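Local coordinates for putrescine aminotransferase (Halomonas elongata DSM 2581, PDB 6GWI), which probably transfers amino groups from amines such as putrescine to carbonyl acceptors, using pyridoxal-5'-phosphate as its cofactor, at residues 79-84 with 317-322; 94-99 with 325-330; 108-113 with 303-308; 119-124 with 149-154. All coordinates share one frame; numbering follows the deposited sequence.

Interaction 1: residues 79-84 with 317-322; sequences LPYYNT and GFTYSG. With PLP (pyridoxal-5'-phosphate), chain C.
Y81 reaches across to T319 and Y320, the middle residues of a type I turn running from F318 to S321. Its CB points at the turn, and with CG anti to the backbone N (chi1 170°) the ring is carried straight out to it. CD1 is the first ring atom to approach Y320, and CE1 comes closer, 3.8 Å from Y320 CD1: the edge of the Y320 ring is turned to the Y81 face, an offset edge-to-face pair with planes at 85° and centroids 5.7 Å apart. CE1 and CZ also skirt the carbonyl oxygen of T319, which sits in the Y81 ring plane at its edge. At the tip, OH donates to T319 O over 2.7 Å, approaching from above the carbonyl plane, 35° out of it, while T319 CG2 rests 3.5 Å from the same OH. This turn belongs to the dimeric cofactor site of class-III aminotransferases: T319 N and OG1 bind the phosphate O1P of a PLP at 2.8 and 2.7 Å, and the same PLP is also hydrogen-bonded by S118 OG and G117 N of the second subunit. One T319 thus has its carbonyl gripped by Y81 and its amide and hydroxyl by the cofactor. Two waters bridge the rest of this buried contact. A water accepts from T84 N, 2.8 Å away, and donates to both T319 O and S321 O, and another donates to Y82 O and S321 O. Inside the turn S321 OG accepts from F318 N, and the same hydroxyl is bonded to F113 O of strand 108-114.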
loop_
_atom_site.group_PDB
_atom_site.type_symbol
_atom_site.label_atom_id
_atom_site.label_comp_id
_atom_site.label_asym_id
_atom_site.label_seq_id
_atom_site.Cartn_x
_atom_site.Cartn_y
_atom_site.Cartn_z
ATOM N N LEU B 79 -7.774 -20.738 1.072
ATOM C CA LEU B 79 -7.213 -19.868 2.107
ATOM C C LEU B 79 -7.263 -18.440 1.587
ATOM O O LEU B 79 -6.321 -17.966 0.935
ATOM C CB LEU B 79 -5.781 -20.261 2.465
ATOM C CG LEU B 79 -5.086 -19.466 3.574
ATOM C CD1 LEU B 79 -5.748 -19.705 4.918
ATOM C CD2 LEU B 79 -3.604 -19.822 3.637
ATOM N N PRO B 80 -8.355 -17.717 1.846
ATOM C CA PRO B 80 -8.466 -16.371 1.263
ATOM C C PRO B 80 -7.401 -15.423 1.779
ATOM O O PRO B 80 -6.841 -14.639 1.004
ATOM C CB PRO B 80 -9.879 -15.927 1.669
ATOM C CG PRO B 80 -10.184 -16.713 2.888
ATOM C CD PRO B 80 -9.516 -18.047 2.694
ATOM N N TYR B 81 -7.090 -15.499 3.071
ATOM C CA TYR B 81 -6.059 -14.666 3.660
ATOM C C TYR B 81 -5.411 -15.402 4.821
ATOM O O TYR B 81 -6.084 -16.121 5.567
ATOM C CB TYR B 81 -6.608 -13.330 4.184
ATOM C CG TYR B 81 -5.576 -12.592 5.011
ATOM C CD1 TYR B 81 -4.500 -11.960 4.400
ATOM C CD2 TYR B 81 -5.649 -12.563 6.399
ATOM C CE1 TYR B 81 -3.538 -11.302 5.140
ATOM C CE2 TYR B 81 -4.690 -11.906 7.151
ATOM C CZ TYR B 81 -3.637 -11.278 6.511
ATOM O OH TYR B 81 -2.673 -10.626 7.239
ATOM N N TYR B 82 -4.103 -15.229 4.956
ATOM C CA TYR B 82 -3.454 -15.409 6.245
ATOM C C TYR B 82 -2.170 -14.590 6.243
ATOM O O TYR B 82 -1.636 -14.244 5.186
ATOM C CB TYR B 82 -3.181 -16.878 6.577
ATOM C CG TYR B 82 -2.922 -17.005 8.053
ATOM C CD1 TYR B 82 -3.962 -16.897 8.968
ATOM C CD2 TYR B 82 -1.632 -17.148 8.541
ATOM C CE1 TYR B 82 -3.727 -16.965 10.325
ATOM C CE2 TYR B 82 -1.388 -17.220 9.897
ATOM C CZ TYR B 82 -2.438 -17.125 10.784
ATOM O OH TYR B 82 -2.198 -17.196 12.138
ATOM N N ASN B 83 -1.699 -14.256 7.440
ATOM C CA ASN B 83 -0.561 -13.360 7.555
ATOM C C ASN B 83 0.746 -14.128 7.391
ATOM O O ASN B 83 0.813 -15.349 7.558
ATOM C CB ASN B 83 -0.578 -12.617 8.897
ATOM C CG ASN B 83 -0.189 -13.501 10.069
ATOM O OD1 ASN B 83 0.983 -13.840 10.247
ATOM N ND2 ASN B 83 -1.170 -13.854 10.894
ATOM N N THR B 84 1.791 -13.392 7.011
ATOM C CA THR B 84 3.151 -13.913 6.996
ATOM C C THR B 84 3.983 -13.355 8.146
ATOM O O THR B 84 5.216 -13.343 8.064
ATOM C CB THR B 84 3.819 -13.611 5.652
ATOM O OG1 THR B 84 3.696 -12.214 5.351
ATOM C CG2 THR B 84 3.175 -14.430 4.547
ATOM N N GLY B 317 6.804 -4.228 7.469
ATOM C CA GLY B 317 5.931 -5.080 6.683
ATOM C C GLY B 317 4.486 -4.648 6.795
ATOM O O GLY B 317 4.125 -3.770 7.574
ATOM N N PHE B 318 3.649 -5.298 5.986
ATOM C CA PHE B 318 2.255 -4.906 5.830
ATOM C C PHE B 318 1.333 -6.100 6.023
ATOM O O PHE B 318 1.653 -7.223 5.621
ATOM C CB PHE B 318 2.042 -4.275 4.449
ATOM C CG PHE B 318 3.025 -3.178 4.141
ATOM C CD1 PHE B 318 2.790 -1.876 4.558
ATOM C CD2 PHE B 318 4.205 -3.459 3.470
ATOM C CE1 PHE B 318 3.707 -0.872 4.288
ATOM C CE2 PHE B 318 5.125 -2.459 3.203
ATOM C CZ PHE B 318 4.873 -1.167 3.610
ATOM N N THR B 319 0.179 -5.835 6.637
ATOM C CA THR B 319 -0.845 -6.843 6.879
ATOM C C THR B 319 -1.064 -7.717 5.650
ATOM O O THR B 319 -1.147 -8.945 5.758
ATOM C CB THR B 319 -2.155 -6.159 7.295
ATOM O OG1 THR B 319 -1.970 -5.463 8.535
ATOM C CG2 THR B 319 -3.266 -7.168 7.459
ATOM N N TYR B 320 -1.140 -7.099 4.475
ATOM C CA TYR B 320 -1.441 -7.816 3.244
ATOM C C TYR B 320 -0.189 -8.179 2.451
ATOM O O TYR B 320 -0.295 -8.558 1.279
ATOM C CB TYR B 320 -2.412 -6.987 2.399
ATOM C CG TYR B 320 -3.766 -6.803 3.068
ATOM C CD1 TYR B 320 -4.389 -7.866 3.715
ATOM C CD2 TYR B 320 -4.416 -5.571 3.067
ATOM C CE1 TYR B 320 -5.619 -7.715 4.332
ATOM C CE2 TYR B 320 -5.655 -5.410 3.685
ATOM C CZ TYR B 320 -6.249 -6.490 4.312
ATOM O OH TYR B 320 -7.472 -6.349 4.929
ATOM N N SER B 321 0.990 -8.079 3.065
ATOM C CA SER B 321 2.203 -8.610 2.455
ATOM C C SER B 321 2.022 -10.090 2.152
ATOM O O SER B 321 1.690 -10.877 3.046
ATOM C CB SER B 321 3.405 -8.416 3.377
ATOM O OG SER B 321 3.750 -7.053 3.516
ATOM N N GLY B 322 2.235 -10.466 0.896
ATOM C CA GLY B 322 2.133 -11.851 0.501
ATOM C C GLY B 322 0.725 -12.382 0.391
ATOM O O GLY B 322 0.553 -13.600 0.283
HETATM N N1 PLP C . -2.947 1.455 11.736
HETATM C C2 PLP C . -3.269 0.512 12.687
HETATM C C2A PLP C . -3.959 0.954 13.946
HETATM C C3 PLP C . -2.956 -0.831 12.470
HETATM O O3 PLP C . -3.279 -1.758 13.428
HETATM C C4 PLP C . -2.320 -1.229 11.291
HETATM C C4A PLP C . -2.466 -2.655 10.828
HETATM C C5 PLP C . -2.001 -0.258 10.344
HETATM C C6 PLP C . -2.317 1.076 10.568
HETATM C C5A PLP C . -1.303 -0.634 9.057
HETATM O O4P PLP C . -2.160 -1.287 8.146
HETATM P P PLP C . -1.492 -2.159 6.964
HETATM O O1P PLP C . -0.726 -3.306 7.588
HETATM O O2P PLP C . -0.548 -1.276 6.173
HETATM O O3P PLP C . -2.592 -2.701 6.074
HETATM O O HOH W 1 0.014 -13.063 3.259
HETATM O O HOH W 2 1.034 -10.952 5.885
#

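Interaction 2: residues 94-99 with 325-330; sequences VRLAEK and TCAAVA
L96 and the alanine pair A327 and A330 form a helix-helix contact between helices 91-103 and 324-339, part of the fold type I architecture that class-III aminotransferases share. The chemistry is purely apolar, one branched side chain set against two methyl groups spaced one helical turn apart. L96 has CG anti to its backbone N (chi1 177°), which stretches the side chain across to the neighbouring helix, and both branches are used. The small alanines let the backbones come close, the CA atoms of L96 and A327 lying 6.3 Å apart. Around this point the leucine is closed in by L334 further along helix 324-339, by I294, and by the F113 ring, so the leucine also packs on strand 108-114. A polar link lies farther along the same pair, where K99 NZ makes a salt bridge to E338. The second subunit is close by too, its P293 packing on C326. At the centre, CD2 of L96 meets CB of A327 at 3.7 Å and CB of A330 at 4.0 Å, whereas CD1 turns to A330 alone, also 4.0 Å from its CB.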
loop_
_atom_site.group_PDB
_atom_site.type_symbol
_atom_site.label_atom_id
_atom_site.label_comp_id
_atom_site.label_asym_id
_atom_site.label_seq_id
_atom_site.Cartn_x
_atom_site.Cartn_y
_atom_site.Cartn_z
ATOM N N VAL B 94 5.148 -18.981 -1.079
ATOM C CA VAL B 94 6.334 -19.787 -1.354
ATOM C C VAL B 94 6.540 -19.919 -2.857
ATOM O O VAL B 94 7.628 -19.660 -3.385
ATOM C CB VAL B 94 6.207 -21.169 -0.685
ATOM C CG1 VAL B 94 7.411 -22.055 -1.024
ATOM C CG2 VAL B 94 6.048 -21.020 0.818
ATOM N N ARG B 95 5.490 -20.332 -3.567
ATOM C CA ARG B 95 5.604 -20.593 -4.997
ATOM C C ARG B 95 5.846 -19.312 -5.788
ATOM O O ARG B 95 6.621 -19.314 -6.751
ATOM C CB ARG B 95 4.340 -21.320 -5.466
ATOM C CG ARG B 95 4.219 -22.725 -4.859
ATOM C CD ARG B 95 2.976 -23.486 -5.307
ATOM N NE ARG B 95 1.749 -22.776 -4.951
ATOM C CZ ARG B 95 0.593 -23.360 -4.641
ATOM N NH1 ARG B 95 0.486 -24.684 -4.623
ATOM N NH2 ARG B 95 -0.459 -22.613 -4.338
ATOM N N LEU B 96 5.215 -18.202 -5.393
ATOM C CA LEU B 96 5.427 -16.946 -6.110
ATOM C C LEU B 96 6.856 -16.439 -5.936
ATOM O O LEU B 96 7.481 -15.986 -6.904
ATOM C CB LEU B 96 4.430 -15.888 -5.632
ATOM C CG LEU B 96 4.591 -14.505 -6.266
ATOM C CD1 LEU B 96 4.455 -14.566 -7.785
ATOM C CD2 LEU B 96 3.587 -13.533 -5.679
ATOM N N ALA B 97 7.381 -16.485 -4.711
ATOM C CA ALA B 97 8.758 -16.062 -4.481
ATOM C C ALA B 97 9.737 -16.916 -5.278
ATOM O O ALA B 97 10.726 -16.404 -5.817
ATOM C CB ALA B 97 9.080 -16.119 -2.987
ATOM N N GLU B 98 9.494 -18.227 -5.344
ATOM C CA GLU B 98 10.337 -19.089 -6.164
ATOM C C GLU B 98 10.300 -18.649 -7.622
ATOM O O GLU B 98 11.343 -18.388 -8.235
ATOM C CB GLU B 98 9.884 -20.545 -6.033
ATOM C CG GLU B 98 10.677 -21.518 -6.893
ATOM C CD GLU B 98 10.159 -22.942 -6.807
ATOM O OE1 GLU B 98 8.959 -23.128 -6.513
ATOM O OE2 GLU B 98 10.955 -23.876 -7.035
ATOM N N LYS B 99 9.097 -18.547 -8.191
ATOM C CA LYS B 99 8.965 -18.191 -9.599
ATOM C C LYS B 99 9.576 -16.825 -9.880
ATOM O O LYS B 99 10.294 -16.647 -10.873
ATOM C CB LYS B 99 7.486 -18.207 -9.992
ATOM C CG LYS B 99 7.217 -18.047 -11.479
ATOM C CD LYS B 99 7.672 -19.280 -12.233
ATOM C CE LYS B 99 7.183 -19.271 -13.663
ATOM N NZ LYS B 99 7.713 -20.443 -14.415
ATOM N N THR B 325 -4.286 -14.864 -1.891
ATOM C CA THR B 325 -5.095 -14.811 -3.107
ATOM C C THR B 325 -4.426 -13.948 -4.171
ATOM O O THR B 325 -4.404 -14.315 -5.352
ATOM C CB THR B 325 -6.498 -14.296 -2.788
ATOM O OG1 THR B 325 -7.126 -15.178 -1.848
ATOM C CG2 THR B 325 -7.354 -14.228 -4.053
ATOM N N CYS B 326 -3.882 -12.795 -3.776
ATOM C CA CYS B 326 -3.158 -11.960 -4.728
ATOM C C CYS B 326 -1.917 -12.671 -5.254
ATOM O O CYS B 326 -1.595 -12.580 -6.444
ATOM C CB CYS B 326 -2.775 -10.635 -4.072
ATOM S SG CYS B 326 -4.184 -9.700 -3.427
ATOM N N ALA B 327 -1.197 -13.376 -4.373
ATOM C CA ALA B 327 -0.015 -14.120 -4.797
ATOM C C ALA B 327 -0.381 -15.248 -5.752
ATOM O O ALA B 327 0.348 -15.516 -6.715
ATOM C CB ALA B 327 0.722 -14.678 -3.579
ATOM N N ALA B 328 -1.480 -15.954 -5.475
ATOM C CA ALA B 328 -1.943 -17.003 -6.379
ATOM C C ALA B 328 -2.212 -16.452 -7.776
ATOM O O ALA B 328 -1.883 -17.095 -8.781
ATOM C CB ALA B 328 -3.204 -17.656 -5.811
ATOM N N VAL B 329 -2.825 -15.269 -7.859
ATOM C CA VAL B 329 -3.103 -14.656 -9.154
ATOM C C VAL B 329 -1.815 -14.216 -9.835
ATOM O O VAL B 329 -1.639 -14.412 -11.043
ATOM C CB VAL B 329 -4.081 -13.479 -8.972
ATOM C CG1 VAL B 329 -4.084 -12.573 -10.192
ATOM C CG2 VAL B 329 -5.474 -14.009 -8.724
ATOM N N ALA B 330 -0.911 -13.582 -9.087
ATOM C CA ALA B 330 0.366 -13.171 -9.662
ATOM C C ALA B 330 1.143 -14.372 -10.186
ATOM O O ALA B 330 1.713 -14.326 -11.285
ATOM C CB ALA B 330 1.183 -12.409 -8.620
#

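Interaction 3: residues 108-113 with 303-308; sequences INRVFF and VAETLI
R110 supplies the whole strand side of this contact, laid against A304, E305 and I308 of the helix. The apolar part comes first: the aliphatic arm, extended from CG to NE, brings CD to 3.7 Å from A304 CB, and the A304 methyl also touches NH1 at 3.5 Å. I308 comes from the opposite direction and lays CD1 over one face of the guanidinium, 3.4 Å from NE, so the flat group lies against the methyl tip of the isoleucine. The charged part lies towards solvent, E305 being exposed. E305, bent at chi2 (-64°), folds its carboxylate back until OE2 stands 3.5 Å from R110 NH2 in a salt bridge; the guanidinium and carboxylate planes are 59° apart, an oblique meeting and not a flat, two-pronged one. NH1 has a further, weak and long ion pair with D301. Replacing the arginine by an alanine would probably strip E305 of its counter-charge and open a gap beside A304 and the tip of I308. The axes of segments 108-113 and 303-308 pass 9.9 Å apart at 58°. Strand 108-114 is an edge strand, within the chain, of the large-domain sheet of fold type I aminotransferases, and pairs antiparallel with 295-300, which leads directly into helix 301-311; on its other flank V111 and F112 continue the sheet, in parallel, into a strand of the second subunit.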
loop_
_atom_site.group_PDB
_atom_site.type_symbol
_atom_site.label_atom_id
_atom_site.label_comp_id
_atom_site.label_asym_id
_atom_site.label_seq_id
_atom_site.Cartn_x
_atom_site.Cartn_y
_atom_site.Cartn_z
ATOM N N ILE B 108 19.970 -11.860 -7.604
ATOM C CA ILE B 108 18.742 -11.333 -7.016
ATOM C C ILE B 108 17.867 -12.544 -6.722
ATOM O O ILE B 108 17.179 -13.056 -7.614
ATOM C CB ILE B 108 18.055 -10.328 -7.946
ATOM C CG1 ILE B 108 19.033 -9.178 -8.223
ATOM C CG2 ILE B 108 16.775 -9.803 -7.319
ATOM C CD1 ILE B 108 18.592 -8.214 -9.296
ATOM N N ASN B 109 17.894 -13.015 -5.472
ATOM C CA ASN B 109 17.311 -14.307 -5.130
ATOM C C ASN B 109 16.261 -14.253 -4.024
ATOM O O ASN B 109 15.789 -15.312 -3.594
ATOM C CB ASN B 109 18.431 -15.279 -4.734
ATOM C CG ASN B 109 19.413 -15.526 -5.863
ATOM O OD1 ASN B 109 19.030 -15.978 -6.941
ATOM N ND2 ASN B 109 20.686 -15.229 -5.621
ATOM N N ARG B 110 15.878 -13.071 -3.548
ATOM C CA ARG B 110 14.878 -12.972 -2.491
ATOM C C ARG B 110 13.891 -11.858 -2.810
ATOM O O ARG B 110 14.182 -10.940 -3.581
ATOM C CB ARG B 110 15.522 -12.735 -1.117
ATOM C CG ARG B 110 16.266 -13.953 -0.593
ATOM C CD ARG B 110 17.258 -13.587 0.487
ATOM N NE ARG B 110 18.112 -14.717 0.841
ATOM C CZ ARG B 110 19.372 -14.874 0.436
ATOM N NH1 ARG B 110 19.954 -13.975 -0.348
ATOM N NH2 ARG B 110 20.054 -15.942 0.822
ATOM N N VAL B 111 12.701 -11.967 -2.228
ATOM C CA VAL B 111 11.654 -10.973 -2.422
ATOM C C VAL B 111 10.986 -10.679 -1.086
ATOM O O VAL B 111 10.753 -11.580 -0.275
ATOM C CB VAL B 111 10.616 -11.435 -3.469
ATOM C CG1 VAL B 111 9.882 -12.680 -2.998
ATOM C CG2 VAL B 111 9.636 -10.307 -3.773
ATOM N N PHE B 112 10.701 -9.401 -0.861
ATOM C CA PHE B 112 9.857 -8.931 0.231
ATOM C C PHE B 112 8.559 -8.433 -0.393
ATOM O O PHE B 112 8.585 -7.542 -1.250
ATOM C CB PHE B 112 10.549 -7.817 1.015
ATOM C CG PHE B 112 9.832 -7.422 2.277
ATOM C CD1 PHE B 112 8.658 -6.685 2.223
ATOM C CD2 PHE B 112 10.342 -7.766 3.518
ATOM C CE1 PHE B 112 7.997 -6.315 3.382
ATOM C CE2 PHE B 112 9.686 -7.396 4.679
ATOM C CZ PHE B 112 8.513 -6.669 4.610
ATOM N N PHE B 113 7.436 -9.013 0.011
ATOM C CA PHE B 113 6.165 -8.690 -0.620
ATOM C C PHE B 113 5.527 -7.459 0.012
ATOM O O PHE B 113 5.653 -7.210 1.214
ATOM C CB PHE B 113 5.200 -9.876 -0.541
ATOM C CG PHE B 113 5.596 -11.034 -1.412
ATOM C CD1 PHE B 113 5.596 -10.913 -2.792
ATOM C CD2 PHE B 113 5.961 -12.244 -0.852
ATOM C CE1 PHE B 113 5.960 -11.978 -3.594
ATOM C CE2 PHE B 113 6.326 -13.309 -1.649
ATOM C CZ PHE B 113 6.321 -13.177 -3.022
ATOM N N VAL B 303 22.480 -6.837 -0.401
ATOM C CA VAL B 303 21.631 -6.272 0.645
ATOM C C VAL B 303 21.027 -7.386 1.493
ATOM O O VAL B 303 20.962 -7.284 2.725
ATOM C CB VAL B 303 20.541 -5.371 0.034
ATOM C CG1 VAL B 303 19.527 -4.940 1.101
ATOM C CG2 VAL B 303 21.178 -4.155 -0.623
ATOM N N ALA B 304 20.576 -8.467 0.853
ATOM C CA ALA B 304 19.923 -9.545 1.588
ATOM C C ALA B 304 20.850 -10.143 2.641
ATOM O O ALA B 304 20.425 -10.419 3.770
ATOM C CB ALA B 304 19.455 -10.624 0.612
ATOM N N GLU B 305 22.120 -10.355 2.294
ATOM C CA GLU B 305 23.027 -11.037 3.211
ATOM C C GLU B 305 23.306 -10.199 4.452
ATOM O O GLU B 305 23.413 -10.738 5.559
ATOM C CB GLU B 305 24.331 -11.383 2.494
ATOM C CG GLU B 305 24.234 -12.631 1.629
ATOM C CD GLU B 305 23.950 -13.888 2.430
ATOM O OE1 GLU B 305 24.651 -14.129 3.436
ATOM O OE2 GLU B 305 23.017 -14.631 2.057
ATOM N N THR B 306 23.450 -8.886 4.294
ATOM C CA THR B 306 23.657 -8.033 5.458
ATOM C C THR B 306 22.419 -8.023 6.351
ATOM O O THR B 306 22.524 -8.202 7.570
ATOM C CB THR B 306 24.036 -6.624 5.008
ATOM O OG1 THR B 306 25.338 -6.664 4.410
ATOM C CG2 THR B 306 24.061 -5.663 6.184
ATOM N N LEU B 307 21.234 -7.831 5.763
ATOM C CA LEU B 307 20.006 -7.851 6.555
ATOM C C LEU B 307 19.835 -9.185 7.276
ATOM O O LEU B 307 19.512 -9.221 8.469
ATOM C CB LEU B 307 18.791 -7.570 5.667
ATOM C CG LEU B 307 18.674 -6.183 5.031
ATOM C CD1 LEU B 307 17.411 -6.088 4.178
ATOM C CD2 LEU B 307 18.676 -5.102 6.099
ATOM N N ILE B 308 20.058 -10.295 6.573
ATOM C CA ILE B 308 19.851 -11.605 7.184
ATOM C C ILE B 308 20.884 -11.850 8.278
ATOM O O ILE B 308 20.538 -12.157 9.424
ATOM C CB ILE B 308 19.895 -12.711 6.113
ATOM C CG1 ILE B 308 18.716 -12.561 5.150
ATOM C CG2 ILE B 308 19.858 -14.088 6.772
ATOM C CD1 ILE B 308 18.808 -13.426 3.922
#

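Interaction 4: residues 119-124 with 149-154; sequences EANDTV and AYHGST. With PLP (pyridoxal-5'-phosphate), chain D.
H151 and T154 are the residues of loop 149-154 that meet helix 117-134, at N121 and D122. Before them, Y150 turns its ring edge to the cofactor, CE2 lying 3.4 Å from C4 of PLP, and its backbone N is held by E223. H151 O comes within 2.8 Å of N121 ND2, and the amide and imidazole planes are 69° apart; D256 joins the two side chains, since its OD2 is bonded to both H151 ND1 and N121 ND2. G152 passes alongside the C5A arm of the cofactor, CA 3.6 Å from C5A, at backbone angles that a side chain would not tolerate. S153 binds S118 through its N and G317 of the second subunit through its OG. T154 then donates OG1 to D122 OD1; the modelled 2.4 Å is very short, so the exact length is doubtful. The same OG1 also caps G157 N, making T154 the N-cap of helix 155-160. With an alanine at D122, the T154 hydroxyl and L155 N of the second subunit would probably both lose their acceptor. Loop and helix together form one wall of the PLP pocket of a fold type I aminotransferase, at the dimer interface.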
loop_
_atom_site.group_PDB
_atom_site.type_symbol
_atom_site.label_atom_id
_atom_site.label_comp_id
_atom_site.label_asym_id
_atom_site.label_seq_id
_atom_site.Cartn_x
_atom_site.Cartn_y
_atom_site.Cartn_z
ATOM N N GLU B 119 4.451 1.174 -1.587
ATOM C CA GLU B 119 4.951 0.472 -0.408
ATOM C C GLU B 119 6.262 -0.239 -0.705
ATOM O O GLU B 119 7.109 -0.383 0.184
ATOM C CB GLU B 119 3.914 -0.534 0.090
ATOM C CG GLU B 119 2.677 0.087 0.710
ATOM C CD GLU B 119 1.640 -0.955 1.083
ATOM O OE1 GLU B 119 0.668 -0.606 1.780
ATOM O OE2 GLU B 119 1.804 -2.129 0.686
ATOM N N ALA B 120 6.433 -0.713 -1.938
ATOM C CA ALA B 120 7.707 -1.297 -2.335
ATOM C C ALA B 120 8.826 -0.267 -2.250
ATOM O O ALA B 120 9.933 -0.579 -1.798
ATOM C CB ALA B 120 7.603 -1.866 -3.747
ATOM N N ASN B 121 8.559 0.972 -2.668
ATOM C CA ASN B 121 9.603 1.988 -2.576
ATOM C C ASN B 121 9.844 2.421 -1.130
ATOM O O ASN B 121 10.987 2.729 -0.776
ATOM C CB ASN B 121 9.273 3.175 -3.480
ATOM C CG ASN B 121 9.693 2.929 -4.927
ATOM O OD1 ASN B 121 10.874 2.727 -5.218
ATOM N ND2 ASN B 121 8.726 2.931 -5.836
ATOM N N ASP B 122 8.812 2.411 -0.273
ATOM C CA ASP B 122 9.051 2.593 1.159
ATOM C C ASP B 122 9.948 1.490 1.705
ATOM O O ASP B 122 10.838 1.744 2.526
ATOM C CB ASP B 122 7.742 2.600 1.953
ATOM C CG ASP B 122 6.928 3.853 1.739
ATOM O OD1 ASP B 122 6.322 3.983 0.653
ATOM O OD2 ASP B 122 6.888 4.702 2.659
ATOM N N THR B 123 9.685 0.247 1.296
ATOM C CA THR B 123 10.530 -0.871 1.696
ATOM C C THR B 123 11.962 -0.654 1.226
ATOM O O THR B 123 12.919 -0.839 1.989
ATOM C CB THR B 123 9.963 -2.166 1.110
ATOM O OG1 THR B 123 8.567 -2.268 1.427
ATOM C CG2 THR B 123 10.700 -3.386 1.648
ATOM N N VAL B 124 12.125 -0.249 -0.037
ATOM C CA VAL B 124 13.445 0.072 -0.572
ATOM C C VAL B 124 14.156 1.073 0.328
ATOM O O VAL B 124 15.328 0.898 0.678
ATOM C CB VAL B 124 13.316 0.609 -2.009
ATOM C CG1 VAL B 124 14.582 1.358 -2.431
ATOM C CG2 VAL B 124 13.016 -0.524 -2.975
ATOM N N ALA B 149 10.988 11.939 -12.138
ATOM C CA ALA B 149 10.815 10.529 -11.840
ATOM C C ALA B 149 9.530 10.322 -11.043
ATOM O O ALA B 149 9.040 11.224 -10.359
ATOM C CB ALA B 149 12.003 9.983 -11.051
ATOM N N TYR B 150 8.990 9.111 -11.132
ATOM C CA TYR B 150 7.828 8.728 -10.344
ATOM C C TYR B 150 8.150 7.435 -9.612
ATOM O O TYR B 150 8.532 6.443 -10.240
ATOM C CB TYR B 150 6.575 8.562 -11.208
ATOM C CG TYR B 150 5.341 8.360 -10.365
ATOM C CD1 TYR B 150 4.678 9.441 -9.809
ATOM C CD2 TYR B 150 4.851 7.087 -10.106
ATOM C CE1 TYR B 150 3.560 9.267 -9.020
ATOM C CE2 TYR B 150 3.726 6.901 -9.319
ATOM C CZ TYR B 150 3.086 8.000 -8.777
ATOM O OH TYR B 150 1.967 7.852 -7.990
ATOM N N HIS B 151 8.030 7.465 -8.284
ATOM C CA HIS B 151 8.291 6.296 -7.454
ATOM C C HIS B 151 7.164 6.049 -6.458
ATOM O O HIS B 151 7.384 5.395 -5.436
ATOM C CB HIS B 151 9.629 6.448 -6.730
ATOM C CG HIS B 151 10.800 6.558 -7.657
ATOM N ND1 HIS B 151 11.187 5.533 -8.493
ATOM C CD2 HIS B 151 11.659 7.578 -7.892
ATOM C CE1 HIS B 151 12.237 5.914 -9.199
ATOM N NE2 HIS B 151 12.542 7.153 -8.854
ATOM N N GLY B 152 5.972 6.567 -6.725
ATOM C CA GLY B 152 4.801 6.276 -5.925
ATOM C C GLY B 152 4.288 7.500 -5.189
ATOM O O GLY B 152 4.737 8.632 -5.399
ATOM N N SER B 153 3.323 7.247 -4.299
ATOM C CA SER B 153 2.542 8.314 -3.689
ATOM C C SER B 153 2.464 8.219 -2.170
ATOM O O SER B 153 1.722 8.992 -1.552
ATOM C CB SER B 153 1.127 8.327 -4.277
ATOM O OG SER B 153 0.443 9.505 -3.910
ATOM N N THR B 154 3.181 7.290 -1.548
ATOM C CA THR B 154 3.457 7.439 -0.130
ATOM C C THR B 154 4.362 8.651 0.059
ATOM O O THR B 154 4.859 9.241 -0.906
ATOM C CB THR B 154 4.136 6.197 0.433
ATOM O OG1 THR B 154 5.298 5.914 -0.354
ATOM C CG2 THR B 154 3.189 4.997 0.420
HETATM N N1 PLP D . 7.087 3.316 -9.349
HETATM C C2 PLP D . 6.781 3.520 -10.677
HETATM C C2A PLP D . 7.885 3.569 -11.699
HETATM C C3 PLP D . 5.453 3.676 -11.066
HETATM O O3 PLP D . 5.171 3.877 -12.392
HETATM C C4 PLP D . 4.418 3.620 -10.126
HETATM C C4A PLP D . 3.070 3.140 -10.599
HETATM C C5 PLP D . 4.750 3.422 -8.782
HETATM C C6 PLP D . 6.080 3.269 -8.405
HETATM C C5A PLP D . 3.687 3.366 -7.706
HETATM O O4P PLP D . 2.994 2.139 -7.703
HETATM P P PLP D . 1.577 2.066 -6.941
HETATM O O1P PLP D . 1.774 2.428 -5.488
HETATM O O2P PLP D . 1.017 0.670 -7.077
HETATM O O3P PLP D . 0.630 3.049 -7.578
#

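Overall arrangement
Interactions 1, 2 and 4 are buried, whereas interaction 3 runs out to the surface, and their chemistry follows: water-bridged polar and aromatic contacts in 1, methyl packing in 2, a solvent-edge salt bridge in 3, polar links beside the cofactor in 4. Strand 108-114 of interaction 3 touches the other three, V111 meeting A97 of interaction 2, and F112 meeting both G317 of interaction 1 and T123 of interaction 4. F318 of interaction 1 also packs on E119 and T123. Interactions 1 and 4 each line a cofactor site, but of different PLP molecules, and all four contacts touch the second subunit. Interactions 2 and 4 alone do not meet, their nearest atoms about 10 Å apart.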